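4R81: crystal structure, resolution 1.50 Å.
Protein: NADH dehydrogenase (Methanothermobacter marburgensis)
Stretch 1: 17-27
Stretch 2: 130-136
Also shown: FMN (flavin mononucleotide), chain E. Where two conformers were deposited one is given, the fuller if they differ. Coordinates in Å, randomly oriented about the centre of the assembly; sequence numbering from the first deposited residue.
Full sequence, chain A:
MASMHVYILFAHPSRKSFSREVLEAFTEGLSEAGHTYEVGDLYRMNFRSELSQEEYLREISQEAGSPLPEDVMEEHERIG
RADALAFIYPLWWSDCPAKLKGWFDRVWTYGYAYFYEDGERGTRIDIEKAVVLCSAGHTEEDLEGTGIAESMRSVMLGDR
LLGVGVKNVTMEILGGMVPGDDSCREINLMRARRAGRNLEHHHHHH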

# COMPACT_ATOMS: atom_id res chain seq x y z
N SER A 17 -3.50 -16.33 13.12
CA SER A 17 -2.30 -15.96 12.39
C SER A 17 -1.32 -15.45 13.42
O SER A 17 -1.68 -15.22 14.57
CB SER A 17 -2.58 -14.86 11.38
OG SER A 17 -2.94 -13.65 12.03
N PHE A 18 -0.07 -15.25 13.01
CA PHE A 18 0.90 -14.69 13.94
C PHE A 18 0.49 -13.27 14.34
O PHE A 18 0.67 -12.88 15.49
CB PHE A 18 2.30 -14.72 13.34
CG PHE A 18 3.35 -14.16 14.25
CD1 PHE A 18 3.65 -14.78 15.46
CD2 PHE A 18 4.05 -13.02 13.90
CE1 PHE A 18 4.63 -14.26 16.30
CE2 PHE A 18 5.02 -12.49 14.73
CZ PHE A 18 5.32 -13.11 15.93
N SER A 19 -0.08 -12.52 13.40
CA SER A 19 -0.48 -11.14 13.68
C SER A 19 -1.49 -11.09 14.83
O SER A 19 -1.46 -10.18 15.66
CB SER A 19 -1.05 -10.48 12.42
OG SER A 19 -0.02 -10.20 11.49
N ARG A 20 -2.37 -12.08 14.89
CA ARG A 20 -3.33 -12.18 15.98
C ARG A 20 -2.64 -12.39 17.33
O ARG A 20 -3.04 -11.81 18.34
CB ARG A 20 -4.34 -13.31 15.71
CG ARG A 20 -5.42 -13.43 16.77
CD ARG A 20 -6.55 -12.47 16.49
NE ARG A 20 -7.11 -12.66 15.15
CZ ARG A 20 -8.07 -11.90 14.64
NH1 ARG A 20 -8.58 -10.91 15.35
NH2 ARG A 20 -8.52 -12.13 13.41
N GLU A 21 -1.58 -13.20 17.35
CA GLU A 21 -0.81 -13.40 18.57
C GLU A 21 -0.05 -12.13 18.93
O GLU A 21 0.14 -11.83 20.12
CB GLU A 21 0.16 -14.57 18.40
CG GLU A 21 -0.51 -15.87 18.01
CD GLU A 21 0.47 -17.02 17.91
OE1 GLU A 21 1.02 -17.41 18.95
OE2 GLU A 21 0.69 -17.52 16.79
N VAL A 22 0.38 -11.38 17.92
CA VAL A 22 1.03 -10.10 18.13
C VAL A 22 0.07 -9.13 18.81
O VAL A 22 0.45 -8.43 19.75
CB VAL A 22 1.57 -9.52 16.81
CG1 VAL A 22 1.99 -8.05 16.98
CG2 VAL A 22 2.74 -10.36 16.33
N LEU A 23 -1.18 -9.11 18.34
CA LEU A 23 -2.21 -8.30 18.98
C LEU A 23 -2.38 -8.70 20.44
O LEU A 23 -2.45 -7.85 21.33
CB LEU A 23 -3.54 -8.43 18.24
CG LEU A 23 -4.77 -7.74 18.84
CD1 LEU A 23 -4.56 -6.23 18.89
CD2 LEU A 23 -6.02 -8.09 18.05
N GLU A 24 -2.45 -10.00 20.69
CA GLU A 24 -2.62 -10.50 22.05
C GLU A 24 -1.45 -10.10 22.93
O GLU A 24 -1.65 -9.70 24.09
CB GLU A 24 -2.77 -12.02 22.05
CG GLU A 24 -2.94 -12.62 23.43
CD GLU A 24 -4.27 -12.25 24.09
OE1 GLU A 24 -5.25 -11.95 23.35
OE2 GLU A 24 -4.33 -12.26 25.34
N ALA A 25 -0.24 -10.19 22.39
CA ALA A 25 0.95 -9.86 23.18
C ALA A 25 0.99 -8.36 23.49
O ALA A 25 1.25 -7.95 24.63
CB ALA A 25 2.22 -10.29 22.45
N PHE A 26 0.68 -7.55 22.49
CA PHE A 26 0.63 -6.09 22.64
C PHE A 26 -0.41 -5.68 23.68
O PHE A 26 -0.13 -4.85 24.56
CB PHE A 26 0.36 -5.43 21.29
CG PHE A 26 0.36 -3.92 21.33
CD1 PHE A 26 1.52 -3.22 21.61
CD2 PHE A 26 -0.80 -3.22 21.06
CE1 PHE A 26 1.52 -1.82 21.63
CE2 PHE A 26 -0.82 -1.83 21.08
CZ PHE A 26 0.34 -1.13 21.36
N THR A 27 -1.61 -6.24 23.60
CA THR A 27 -2.65 -5.90 24.57
C THR A 27 -2.28 -6.33 25.99
O THR A 27 -2.62 -5.65 26.95
CB THR A 27 -4.03 -6.45 24.16
OG1 THR A 27 -3.96 -7.87 24.00
CG2 THR A 27 -4.50 -5.80 22.86
N ALA A 130 2.14 6.76 18.02
CA ALA A 130 1.68 5.64 17.22
C ALA A 130 2.74 4.55 17.22
O ALA A 130 3.93 4.84 17.08
CB ALA A 130 1.38 6.08 15.80
N VAL A 131 2.30 3.31 17.40
CA VAL A 131 3.17 2.15 17.38
C VAL A 131 2.79 1.25 16.20
O VAL A 131 1.62 0.88 16.03
CB VAL A 131 3.02 1.33 18.67
CG1 VAL A 131 3.94 0.11 18.65
CG2 VAL A 131 3.31 2.20 19.89
N VAL A 132 3.77 0.89 15.37
CA VAL A 132 3.53 -0.02 14.26
C VAL A 132 4.21 -1.34 14.55
O VAL A 132 5.41 -1.39 14.79
CB VAL A 132 4.07 0.55 12.93
CG1 VAL A 132 3.89 -0.45 11.79
CG2 VAL A 132 3.39 1.86 12.60
N LEU A 133 3.43 -2.42 14.54
CA LEU A 133 3.95 -3.76 14.75
C LEU A 133 3.72 -4.54 13.46
O LEU A 133 2.60 -5.00 13.18
CB LEU A 133 3.28 -4.45 15.94
CG LEU A 133 3.38 -3.76 17.31
CD1 LEU A 133 2.69 -4.58 18.40
CD2 LEU A 133 4.82 -3.50 17.69
N CYS A 134 4.78 -4.66 12.67
CA CYS A 134 4.68 -5.25 11.34
C CYS A 134 5.40 -6.59 11.29
O CYS A 134 6.62 -6.67 11.49
CB CYS A 134 5.29 -4.29 10.32
SG CYS A 134 5.39 -4.92 8.66
N SER A 135 4.65 -7.65 11.04
CA SER A 135 5.23 -8.99 10.94
C SER A 135 5.70 -9.23 9.51
O SER A 135 4.99 -8.93 8.57
CB SER A 135 4.20 -10.04 11.34
OG SER A 135 4.68 -11.35 11.07
N ALA A 136 6.91 -9.76 9.35
CA ALA A 136 7.45 -9.96 8.00
C ALA A 136 8.11 -11.31 7.86
O ALA A 136 8.65 -11.85 8.83
CB ALA A 136 8.45 -8.86 7.67
N1 FMN E . 7.25 -10.92 3.78
C2 FMN E . 8.22 -9.97 3.55
O2 FMN E . 9.22 -9.94 4.24
N3 FMN E . 8.06 -9.05 2.53
C4 FMN E . 6.93 -9.07 1.74
O4 FMN E . 6.81 -8.24 0.85
C4A FMN E . 5.95 -10.03 1.96
N5 FMN E . 4.81 -10.09 1.18
C5A FMN E . 3.84 -11.04 1.43
C6 FMN E . 2.69 -11.07 0.64
C7 FMN E . 1.71 -12.03 0.88
C7M FMN E . 0.46 -12.06 0.04
C8 FMN E . 1.87 -12.95 1.91
C8M FMN E . 0.82 -14.00 2.17
C9 FMN E . 3.03 -12.91 2.69
C9A FMN E . 4.01 -11.96 2.45
N10 FMN E . 5.16 -11.91 3.23
C10 FMN E . 6.12 -10.95 2.99
C1' FMN E . 5.36 -12.87 4.36
C2' FMN E . 4.46 -12.34 5.49
O2' FMN E . 4.90 -11.09 5.99
C3' FMN E . 4.28 -13.38 6.58
O3' FMN E . 3.46 -14.40 6.03
C4' FMN E . 3.61 -12.78 7.80
O4' FMN E . 4.44 -11.85 8.46
C5' FMN E . 3.20 -13.86 8.80
O5' FMN E . 2.34 -13.23 9.73
P FMN E . 0.80 -13.68 9.76
O1P FMN E . 0.75 -15.12 10.23
O2P FMN E . 0.04 -12.80 10.72
O3P FMN E . 0.24 -13.60 8.36

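The helix of residues 18-27 packs across the strand of residues 130-135 in a nearly antiparallel sense, with 151° between their N-to-C directions and 9.3 Å between the axes at closest approach. The contact is small, burying 274 Å² in all, and no hydrogen bond crosses it; side-chain packing joins the two elements, while FMN bridges them at one end. On the helix, F18, V22 and F26 recur every four residues and direct their CA-to-CB bonds toward the strand. On the strand, the alternation of side chains brings V131, L133 and S135 to the same side, whereas C134 points away.

L133 lies at the centre of the apolar part and has the largest area covered. Its m,t rotamer (chi1 -58°, chi2 -179°) carries CD1 to the helix, where it meets two residues one turn apart: CD1 of L133 is 3.8 Å from CG1 of V22 and 3.7 Å from CD1 of F26. One methyl group thus packs against both. V22 is in the t rotamer (chi1 168°), which places CG1 toward L133. F26 is also t at chi1 (-177°), with chi2 at 66°, and its ring extends from the helix along the strand far enough to reach a second residue. F26 CE1 lies 4.3 Å from V131 CG1, a looser approach than that to L133, and both aliphatic groups meet the ring obliquely. V131, with chi1 at -180°, is therefore linked to the helix through F26.

F18 repeats the conformation of F26 almost exactly, with chi1 at -180° and chi2 at 64°, but its surroundings differ. Its CD2 atom lies 3.3 Å from S135 OG, which sits at the ring edge, near the ring plane. This hydroxyl is not left to the aromatic edge alone. The t rotamer of S135 (chi1 172°, in the conformer given) brings OG to within 2.7 Å of FMN O4', a hydrogen bond in which either oxygen could be the donor. The same hydroxyl therefore touches the helix and holds the ribityl chain. S19 completes this end of the contact more loosely, its OG lying 4.2 Å from S135 CB, although the two residues have the closest CA atoms in the register, 6.7 Å apart.

The CA-to-CB bond of S19 points sideways to the strand, and the m rotamer (chi1 -72°) puts OG 2.7 Å from FMN O2P, to which it donates. The S19 backbone N donates to the same FMN O2P, also at 2.7 Å. The backbone N of F18 donates to FMN O1P at 2.9 Å. These amides belong to the first turn of the helix, where no preceding turn supplies carbonyl acceptors, so the phosphate takes up their hydrogens. S17, at the N-cap position, adopts chi1 66° (p); its OG accepts a weak capping bond from R20 N at 3.3 Å and donates a weak bond to FMN O2P at 3.4 Å.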